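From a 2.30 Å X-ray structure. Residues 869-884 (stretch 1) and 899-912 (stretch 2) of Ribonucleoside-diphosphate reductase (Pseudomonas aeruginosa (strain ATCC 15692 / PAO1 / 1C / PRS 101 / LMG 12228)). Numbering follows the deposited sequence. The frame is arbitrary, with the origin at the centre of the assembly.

Stretch 1 (869-884) WIDQAQSLNLYIAGAS
Stretch 2 899-912: GLKTTYYLRALAAT

Two stretches of one chain lie side by side and run the same way, burying 1082 Å² between them. Their common core is a pair of parallel strands, residues 878-881 and 906-909, whose axes approach to 4.8 Å with 12° between their directions. The register pairs Leu 878 with Leu 906, Tyr 879 with Arg 907, Ile 880 with Ala 908 and Ala 881 with Leu 909, at CA-CA distances of 4.8 to 5.2 Å. Backbone angles are extended, from -119/137 at Leu 878 to -124/127 at Leu 909.

The hydrogen bonds follow the staggered pattern of parallel strands. Leu 878 N donates to Tyr 905 O (3.1 Å), Arg 907 N to Leu 878 O (2.9 Å), Ile 880 N to Arg 907 O (2.9 Å) and Leu 909 N to Ile 880 O (3.0 Å). Alpha carbons add to the ladder: Tyr 879 CA lies 3.4 Å from Arg 907 O, and Ala 908 CA 3.3 Å from Ile 880 O.

Leu 876, with 76 Å² covered, anchors the approach to the sheet. Its carbonyl O accepts from Tyr 904 N at 2.9 Å, while its side chain (chi1 t, chi2 p) brings CD2 to 3.6 Å from CD1 of Leu 900 (m, t). Branched, apolar leucines suit this buried meeting, since they fill space without needing polar partners. Tyr 904 (chi1 t, chi2 14°) points its CA-to-CB bond toward stretch 1, and its CD2 lies 3.9 Å from Ser 875 CB. Next along, Asn 877 (chi1 m) uses an amide side chain where a backbone donor is available: its OD1 accepts a weak bond from Tyr 905 N at 3.1 Å.

Arg 907, with 73 Å² covered, shares its face of the sheet with Tyr 879, Ala 881 and Leu 909. Its rotamer is m, m, t with chi4 -103°, and its end leads away from stretch 1. The aliphatic base of the side chain makes the contact, CB lying 3.5 Å from Tyr 879 CD2 (chi1 m, chi2 84°) in an oblique approach to the ring. On the other face, Ile 880 (m, t) extends CD1 to 3.8 Å from CD1 of Leu 906 (t, p), an apolar pairing of buried side chains.

Lys 901 fastens the earlier loops. Its fully extended chain (m, t, t, t) carries NZ to a cluster of carbonyls: NZ donates to Gln 872 O at 2.9 Å and to a water at 2.9 Å, which in turn donates to Ile 870 O at 2.9 Å. A long side chain with several protons to give is well matched to such acceptors. Thr 902 (p) places OG1 3.6 Å from Ala 873 CB.

Past the strands, Gly 882 turns the chain at 99/-45; a CB there would jam against the preceding carbonyl O, so glycine fits. Ala 883 (45/90) then points toward stretch 2, its CB 3.9 Å from Ala 910 CB, a small apolar contact.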

ATOM      1  N   TRP A 869       4.362 -30.062 -36.691  1.00 59.68           N
ATOM      2  CA  TRP A 869       4.636 -30.160 -38.112  1.00 61.26           C
ATOM      3  C   TRP A 869       5.695 -29.177 -38.586  1.00 60.34           C
ATOM      4  O   TRP A 869       6.216 -29.339 -39.694  1.00 64.07           O
ATOM      5  CB  TRP A 869       3.338 -29.935 -38.897  1.00 60.15           C
ATOM      6  CG  TRP A 869       2.191 -30.730 -38.349  1.00 59.92           C
ATOM      7  CD1 TRP A 869       1.136 -30.259 -37.620  1.00 58.64           C
ATOM      8  CD2 TRP A 869       1.993 -32.144 -38.471  1.00 61.37           C
ATOM      9  NE1 TRP A 869       0.291 -31.290 -37.289  1.00 60.62           N
ATOM     10  CE2 TRP A 869       0.796 -32.458 -37.797  1.00 63.74           C
ATOM     11  CE3 TRP A 869       2.711 -33.172 -39.085  1.00 63.67           C
ATOM     12  CZ2 TRP A 869       0.298 -33.757 -37.726  1.00 67.28           C
ATOM     13  CZ3 TRP A 869       2.215 -34.462 -39.014  1.00 67.79           C
ATOM     14  CH2 TRP A 869       1.021 -34.742 -38.337  1.00 69.07           C
ATOM     15  N   ILE A 870       6.028 -28.178 -37.781  1.00 53.07           N
ATOM     16  CA  ILE A 870       6.989 -27.153 -38.157  1.00 52.67           C
ATOM     17  C   ILE A 870       8.379 -27.617 -37.740  1.00 53.47           C
ATOM     18  O   ILE A 870       8.574 -28.087 -36.611  1.00 50.76           O
ATOM     19  CB  ILE A 870       6.622 -25.808 -37.506  1.00 51.15           C
ATOM     20  CG1 ILE A 870       5.234 -25.361 -37.984  1.00 50.97           C
ATOM     21  CG2 ILE A 870       7.668 -24.744 -37.816  1.00 50.97           C
ATOM     22  CD1 ILE A 870       4.665 -24.173 -37.238  1.00 50.36           C
ATOM     23  N   ASP A 871       9.346 -27.503 -38.654  1.00 55.41           N
ATOM     24  CA  ASP A 871      10.711 -27.906 -38.323  1.00 56.28           C
ATOM     25  C   ASP A 871      11.456 -26.831 -37.539  1.00 51.13           C
ATOM     26  O   ASP A 871      12.345 -27.164 -36.752  1.00 50.01           O
ATOM     27  CB  ASP A 871      11.497 -28.282 -39.587  1.00 57.90           C
ATOM     28  CG  ASP A 871      11.246 -27.341 -40.750  1.00 60.10           C
ATOM     29  OD1 ASP A 871      10.606 -26.289 -40.555  1.00 60.51           O
ATOM     30  OD2 ASP A 871      11.693 -27.661 -41.870  1.00 63.64           O
ATOM     31  N   GLN A 872      11.111 -25.562 -37.714  1.00 51.53           N
ATOM     32  CA  GLN A 872      11.663 -24.479 -36.908  1.00 49.26           C
ATOM     33  C   GLN A 872      10.681 -24.165 -35.776  1.00 46.17           C
ATOM     34  O   GLN A 872      10.278 -25.105 -35.085  1.00 47.81           O
ATOM     35  CB  GLN A 872      12.009 -23.295 -37.809  1.00 50.27           C
ATOM     36  CG  GLN A 872      12.929 -23.636 -38.966  1.00 52.35           C
ATOM     37  CD  GLN A 872      13.665 -22.420 -39.495  1.00 51.31           C
ATOM     38  OE1 GLN A 872      14.364 -21.729 -38.751  1.00 49.48           O
ATOM     39  NE2 GLN A 872      13.506 -22.149 -40.782  1.00 52.45           N
ATOM     40  N   ALA A 873      10.283 -22.919 -35.548  1.00 42.54           N
ATOM     41  CA  ALA A 873       9.417 -22.571 -34.425  1.00 43.60           C
ATOM     42  C   ALA A 873       8.352 -21.594 -34.923  1.00 43.55           C
ATOM     43  O   ALA A 873       8.074 -21.498 -36.124  1.00 40.84           O
ATOM     44  CB  ALA A 873      10.255 -22.015 -33.264  1.00 40.93           C
ATOM     45  N   GLN A 874       7.733 -20.863 -33.995  1.00 47.32           N
ATOM     46  CA  GLN A 874       6.712 -19.884 -34.340  1.00 50.20           C
ATOM     47  C   GLN A 874       6.697 -18.777 -33.298  1.00 48.84           C
ATOM     48  O   GLN A 874       6.798 -19.044 -32.096  1.00 52.32           O
ATOM     49  CB  GLN A 874       5.324 -20.537 -34.439  1.00 56.52           C
ATOM     50  CG  GLN A 874       4.911 -21.327 -33.213  1.00 57.42           C
ATOM     51  CD  GLN A 874       3.720 -22.233 -33.473  1.00 61.13           C
ATOM     52  OE1 GLN A 874       2.649 -21.777 -33.879  1.00 61.61           O
ATOM     53  NE2 GLN A 874       3.906 -23.528 -33.244  1.00 63.13           N
ATOM     54  N   SER A 875       6.576 -17.536 -33.768  1.00 43.49           N
ATOM     55  CA  SER A 875       6.492 -16.388 -32.870  1.00 42.33           C
ATOM     56  C   SER A 875       5.143 -16.388 -32.163  1.00 43.94           C
ATOM     57  O   SER A 875       4.097 -16.241 -32.806  1.00 45.66           O
ATOM     58  CB  SER A 875       6.688 -15.093 -33.651  1.00 39.84           C
ATOM     59  OG  SER A 875       7.947 -15.081 -34.286  1.00 41.12           O
ATOM     60  N   LEU A 876       5.164 -16.544 -30.845  1.00 45.82           N
ATOM     61  CA  LEU A 876       3.952 -16.777 -30.065  1.00 47.73           C
ATOM     62  C   LEU A 876       3.828 -15.712 -28.984  1.00 47.98           C
ATOM     63  O   LEU A 876       4.430 -15.833 -27.913  1.00 47.26           O
ATOM     64  CB  LEU A 876       3.969 -18.172 -29.451  1.00 48.18           C
ATOM     65  CG  LEU A 876       2.675 -18.582 -28.746  1.00 51.43           C
ATOM     66  CD1 LEU A 876       1.519 -18.652 -29.737  1.00 50.25           C
ATOM     67  CD2 LEU A 876       2.861 -19.913 -28.039  1.00 52.04           C
ATOM     68  N   ASN A 877       3.040 -14.677 -29.254  1.00 49.50           N
ATOM     69  CA  ASN A 877       2.667 -13.731 -28.217  1.00 50.77           C
ATOM     70  C   ASN A 877       1.587 -14.339 -27.334  1.00 50.19           C
ATOM     71  O   ASN A 877       0.699 -15.050 -27.813  1.00 49.76           O
ATOM     72  CB  ASN A 877       2.173 -12.425 -28.831  1.00 52.10           C
ATOM     73  CG  ASN A 877       3.268 -11.678 -29.551  1.00 53.91           C
ATOM     74  OD1 ASN A 877       4.409 -11.628 -29.090  1.00 53.85           O
ATOM     75  ND2 ASN A 877       2.933 -11.104 -30.697  1.00 55.47           N
ATOM     76  N   LEU A 878       1.678 -14.080 -26.036  1.00 47.83           N
ATOM     77  CA  LEU A 878       0.707 -14.576 -25.076  1.00 48.15           C
ATOM     78  C   LEU A 878       0.034 -13.404 -24.380  1.00 49.57           C
ATOM     79  O   LEU A 878       0.690 -12.422 -24.014  1.00 49.07           O
ATOM     80  CB  LEU A 878       1.362 -15.502 -24.050  1.00 49.67           C
ATOM     81  CG  LEU A 878       1.833 -16.854 -24.593  1.00 48.68           C
ATOM     82  CD1 LEU A 878       2.469 -17.665 -23.483  1.00 50.88           C
ATOM     83  CD2 LEU A 878       0.689 -17.638 -25.220  1.00 50.48           C
ATOM     84  N   TYR A 879      -1.282 -13.516 -24.218  1.00 52.00           N
ATOM     85  CA  TYR A 879      -2.101 -12.476 -23.614  1.00 53.46           C
ATOM     86  C   TYR A 879      -2.708 -13.031 -22.336  1.00 53.57           C
ATOM     87  O   TYR A 879      -3.358 -14.079 -22.357  1.00 53.92           O
ATOM     88  CB  TYR A 879      -3.188 -12.012 -24.585  1.00 53.43           C
ATOM     89  CG  TYR A 879      -2.623 -11.531 -25.898  1.00 51.76           C
ATOM     90  CD1 TYR A 879      -2.330 -12.426 -26.919  1.00 52.11           C
ATOM     91  CD2 TYR A 879      -2.368 -10.184 -26.113  1.00 52.28           C
ATOM     92  CE1 TYR A 879      -1.805 -11.990 -28.119  1.00 51.20           C
ATOM     93  CE2 TYR A 879      -1.847  -9.741 -27.311  1.00 52.01           C
ATOM     94  CZ  TYR A 879      -1.565 -10.646 -28.307  1.00 51.94           C
ATOM     95  OH  TYR A 879      -1.042 -10.200 -29.499  1.00 54.97           O
ATOM     96  N   ILE A 880      -2.482 -12.338 -21.226  1.00 52.15           N
ATOM     97  CA  ILE A 880      -2.904 -12.806 -19.916  1.00 52.55           C
ATOM     98  C   ILE A 880      -3.554 -11.640 -19.190  1.00 53.99           C
ATOM     99  O   ILE A 880      -2.880 -10.657 -18.858  1.00 53.23           O
ATOM    100  CB  ILE A 880      -1.736 -13.372 -19.098  1.00 55.36           C
ATOM    101  CG1 ILE A 880      -1.143 -14.590 -19.816  1.00 53.95           C
ATOM    102  CG2 ILE A 880      -2.207 -13.728 -17.689  1.00 56.80           C
ATOM    103  CD1 ILE A 880       0.015 -15.242 -19.093  1.00 54.83           C
ATOM    104  N   ALA A 881      -4.855 -11.746 -18.950  1.00 59.00           N
ATOM    105  CA  ALA A 881      -5.543 -10.846 -18.039  1.00 62.56           C
ATOM    106  C   ALA A 881      -5.597 -11.481 -16.656  1.00 66.39           C
ATOM    107  O   ALA A 881      -5.544 -12.706 -16.512  1.00 65.87           O
ATOM    108  CB  ALA A 881      -6.951 -10.532 -18.541  1.00 62.95           C
ATOM    109  N   GLY A 882      -5.695 -10.635 -15.637  1.00 79.99           N
ATOM    110  CA  GLY A 882      -5.608 -11.096 -14.266  1.00 83.96           C
ATOM    111  C   GLY A 882      -4.221 -10.863 -13.709  1.00 84.58           C
ATOM    112  O   GLY A 882      -4.066 -10.394 -12.578  1.00 90.45           O
ATOM    113  N   ALA A 883      -3.208 -11.194 -14.511  1.00 75.23           N
ATOM    114  CA  ALA A 883      -1.808 -10.926 -14.197  1.00 75.43           C
ATOM    115  C   ALA A 883      -1.450 -11.273 -12.758  1.00 73.77           C
ATOM    116  O   ALA A 883      -1.559 -10.431 -11.860  1.00 75.21           O
ATOM    117  CB  ALA A 883      -1.471  -9.460 -14.468  1.00 77.09           C
ATOM    118  N   SER A 884      -1.019 -12.510 -12.537  1.00 68.78           N
ATOM    119  CA  SER A 884      -0.439 -12.921 -11.269  1.00 70.79           C
ATOM    120  C   SER A 884       0.766 -13.800 -11.563  1.00 66.53           C
ATOM    121  O   SER A 884       0.831 -14.455 -12.607  1.00 63.55           O
ATOM    122  CB  SER A 884      -1.447 -13.679 -10.394  1.00 73.56           C
ATOM    123  OG  SER A 884      -1.856 -14.882 -11.022  1.00 73.92           O
ATOM    124  N   GLY A 899       5.519 -28.987 -25.361  1.00 55.49           N
ATOM    125  CA  GLY A 899       6.482 -29.149 -26.429  1.00 55.27           C
ATOM    126  C   GLY A 899       6.729 -27.920 -27.270  1.00 52.87           C
ATOM    127  O   GLY A 899       7.212 -28.047 -28.399  1.00 53.90           O
ATOM    128  N   LEU A 900       6.420 -26.732 -26.763  1.00 48.45           N
ATOM    129  CA  LEU A 900       6.717 -25.519 -27.509  1.00 48.99           C
ATOM    130  C   LEU A 900       8.213 -25.233 -27.482  1.00 48.11           C
ATOM    131  O   LEU A 900       8.901 -25.505 -26.493  1.00 46.51           O
ATOM    132  CB  LEU A 900       5.941 -24.332 -26.939  1.00 49.80           C
ATOM    133  CG  LEU A 900       4.432 -24.303 -27.202  1.00 53.11           C
ATOM    134  CD1 LEU A 900       3.822 -23.081 -26.542  1.00 53.33           C
ATOM    135  CD2 LEU A 900       4.117 -24.312 -28.694  1.00 52.95           C
ATOM    136  N   LYS A 901       8.718 -24.692 -28.589  1.00 47.60           N
ATOM    137  CA  LYS A 901      10.124 -24.331 -28.685  1.00 47.80           C
ATOM    138  C   LYS A 901      10.399 -22.920 -28.192  1.00 48.32           C
ATOM    139  O   LYS A 901      11.465 -22.671 -27.618  1.00 48.81           O
ATOM    140  CB  LYS A 901      10.604 -24.462 -30.135  1.00 46.72           C
ATOM    141  CG  LYS A 901      10.498 -25.867 -30.702  1.00 48.32           C
ATOM    142  CD  LYS A 901      11.122 -25.947 -32.083  1.00 50.49           C
ATOM    143  CE  LYS A 901      11.017 -27.346 -32.664  1.00 51.61           C
ATOM    144  NZ  LYS A 901      11.621 -27.411 -34.018  1.00 52.81           N
ATOM    145  N   THR A 902       9.467 -21.991 -28.395  1.00 49.67           N
ATOM    146  CA  THR A 902       9.703 -20.593 -28.068  1.00 48.89           C
ATOM    147  C   THR A 902       8.421 -19.946 -27.571  1.00 47.52           C
ATOM    148  O   THR A 902       7.311 -20.389 -27.880  1.00 48.56           O
ATOM    149  CB  THR A 902      10.218 -19.812 -29.285  1.00 47.05           C
ATOM    150  OG1 THR A 902       9.329 -20.019 -30.391  1.00 47.48           O
ATOM    151  CG2 THR A 902      11.622 -20.259 -29.667  1.00 47.90           C
ATOM    152  N   THR A 903       8.594 -18.886 -26.789  1.00 43.94           N
ATOM    153  CA  THR A 903       7.537 -17.924 -26.531  1.00 43.38           C
ATOM    154  C   THR A 903       8.098 -16.541 -26.817  1.00 40.38           C
ATOM    155  O   THR A 903       9.314 -16.341 -26.864  1.00 38.01           O
ATOM    156  CB  THR A 903       6.990 -17.990 -25.088  1.00 45.72           C
ATOM    157  OG1 THR A 903       7.971 -17.497 -24.165  1.00 45.49           O
ATOM    158  CG2 THR A 903       6.604 -19.416 -24.714  1.00 46.22           C
ATOM    159  N   TYR A 904       7.194 -15.589 -27.013  1.00 41.89           N
ATOM    160  CA  TYR A 904       7.566 -14.263 -27.483  1.00 42.53           C
ATOM    161  C   TYR A 904       7.139 -13.226 -26.448  1.00 44.62           C
ATOM    162  O   TYR A 904       7.352 -13.430 -25.248  1.00 45.62           O
ATOM    163  CB  TYR A 904       6.928 -14.020 -28.859  1.00 45.41           C
ATOM    164  CG  TYR A 904       7.537 -12.916 -29.706  1.00 44.95           C
ATOM    165  CD1 TYR A 904       8.770 -12.358 -29.398  1.00 43.84           C
ATOM    166  CD2 TYR A 904       6.858 -12.428 -30.817  1.00 44.96           C
ATOM    167  CE1 TYR A 904       9.311 -11.349 -30.174  1.00 45.51           C
ATOM    168  CE2 TYR A 904       7.389 -11.420 -31.594  1.00 44.00           C
ATOM    169  CZ  TYR A 904       8.612 -10.885 -31.272  1.00 46.67           C
ATOM    170  OH  TYR A 904       9.137  -9.882 -32.054  1.00 49.67           O
ATOM    171  N   TYR A 905       6.532 -12.125 -26.883  1.00 46.99           N
ATOM    172  CA  TYR A 905       6.104 -11.092 -25.950  1.00 48.77           C
ATOM    173  C   TYR A 905       5.064 -11.628 -24.977  1.00 47.70           C
ATOM    174  O   TYR A 905       4.240 -12.481 -25.314  1.00 46.72           O
ATOM    175  CB  TYR A 905       5.504  -9.901 -26.694  1.00 50.98           C
ATOM    176  CG  TYR A 905       6.501  -9.015 -27.392  1.00 55.40           C
ATOM    177  CD1 TYR A 905       7.257  -8.097 -26.678  1.00 57.42           C
ATOM    178  CD2 TYR A 905       6.666  -9.073 -28.768  1.00 56.72           C
ATOM    179  CE1 TYR A 905       8.163  -7.273 -27.314  1.00 59.30           C
ATOM    180  CE2 TYR A 905       7.567  -8.254 -29.413  1.00 57.33           C
ATOM    181  CZ  TYR A 905       8.311  -7.356 -28.684  1.00 59.45           C
ATOM    182  OH  TYR A 905       9.212  -6.539 -29.331  1.00 63.10           O
ATOM    183  N   LEU A 906       5.102 -11.101 -23.758  1.00 47.43           N
ATOM    184  CA  LEU A 906       4.018 -11.256 -22.801  1.00 47.84           C
ATOM    185  C   LEU A 906       3.233  -9.951 -22.764  1.00 49.33           C
ATOM    186  O   LEU A 906       3.806  -8.882 -22.520  1.00 47.45           O
ATOM    187  CB  LEU A 906       4.545 -11.609 -21.409  1.00 47.55           C
ATOM    188  CG  LEU A 906       3.503 -11.567 -20.285  1.00 49.51           C
ATOM    189  CD1 LEU A 906       2.439 -12.636 -20.484  1.00 48.74           C
ATOM    190  CD2 LEU A 906       4.177 -11.722 -18.939  1.00 51.79           C
ATOM    191  N   ARG A 907       1.933 -10.037 -23.028  1.00 51.95           N
ATOM    192  CA  ARG A 907       1.016  -8.914 -22.875  1.00 54.32           C
ATOM    193  C   ARG A 907       0.161  -9.201 -21.647  1.00 53.23           C
ATOM    194  O   ARG A 907      -0.652 -10.130 -21.654  1.00 52.88           O
ATOM    195  CB  ARG A 907       0.164  -8.732 -24.128  1.00 56.82           C
ATOM    196  CG  ARG A 907       0.972  -8.480 -25.392  1.00 59.61           C
ATOM    197  CD  ARG A 907       1.482  -7.049 -25.456  1.00 62.80           C
ATOM    198  NE  ARG A 907       2.187  -6.788 -26.711  1.00 65.17           N
ATOM    199  CZ  ARG A 907       3.509  -6.724 -26.846  1.00 67.18           C
ATOM    200  NH1 ARG A 907       4.307  -6.891 -25.798  1.00 69.12           N
ATOM    201  NH2 ARG A 907       4.038  -6.481 -28.038  1.00 67.60           N
ATOM    202  N   ALA A 908       0.361  -8.421 -20.588  1.00 52.91           N
ATOM    203  CA  ALA A 908      -0.250  -8.688 -19.294  1.00 55.17           C
ATOM    204  C   ALA A 908      -1.068  -7.489 -18.829  1.00 59.03           C
ATOM    205  O   ALA A 908      -0.638  -6.339 -18.963  1.00 56.91           O
ATOM    206  CB  ALA A 908       0.816  -9.028 -18.247  1.00 55.90           C
ATOM    207  N   LEU A 909      -2.248  -7.774 -18.282  1.00 66.96           N
ATOM    208  CA  LEU A 909      -3.113  -6.771 -17.672  1.00 73.08           C
ATOM    209  C   LEU A 909      -3.410  -7.186 -16.242  1.00 79.49           C
ATOM    210  O   LEU A 909      -3.857  -8.312 -16.000  1.00 79.81           O
ATOM    211  CB  LEU A 909      -4.426  -6.610 -18.444  1.00 72.72           C
ATOM    212  CG  LEU A 909      -4.364  -6.034 -19.859  1.00 72.28           C
ATOM    213  CD1 LEU A 909      -5.770  -5.924 -20.432  1.00 71.95           C
ATOM    214  CD2 LEU A 909      -3.664  -4.679 -19.876  1.00 72.84           C
ATOM    215  N   ALA A 910      -3.159  -6.282 -15.298  1.00 95.00           N
ATOM    216  CA  ALA A 910      -3.457  -6.523 -13.893  1.00102.49           C
ATOM    217  C   ALA A 910      -4.810  -5.967 -13.475  1.00108.94           C
ATOM    218  O   ALA A 910      -5.114  -5.947 -12.278  1.00112.47           O
ATOM    219  CB  ALA A 910      -2.355  -5.927 -13.012  1.00103.99           C
ATOM    220  N   ALA A 911      -5.634  -5.532 -14.431  1.00124.94           N
ATOM    221  CA  ALA A 911      -6.940  -4.973 -14.094  1.00131.08           C
ATOM    222  C   ALA A 911      -7.938  -6.062 -13.713  1.00132.92           C
ATOM    223  O   ALA A 911      -8.705  -5.898 -12.757  1.00137.72           O
ATOM    224  CB  ALA A 911      -7.474  -4.149 -15.266  1.00130.95           C
ATOM    225  N   THR A 912      -7.943  -7.172 -14.445  1.00121.09           N
ATOM    226  CA  THR A 912      -8.861  -8.273 -14.174  1.00120.58           C
ATOM    227  C   THR A 912      -8.398  -9.071 -12.956  1.00122.41           C
ATOM    228  O   THR A 912      -9.198  -9.721 -12.279  1.00124.46           O
ATOM    229  CB  THR A 912      -8.981  -9.217 -15.389  1.00117.08           C
ATOM    230  OG1 THR A 912      -9.143  -8.445 -16.586  1.00114.24           O
ATOM    231  CG2 THR A 912     -10.174 -10.147 -15.232  1.00118.67           C
TER
HETATM  232  O   HOH W   1      10.516 -29.741 -35.269  1.00 51.47           O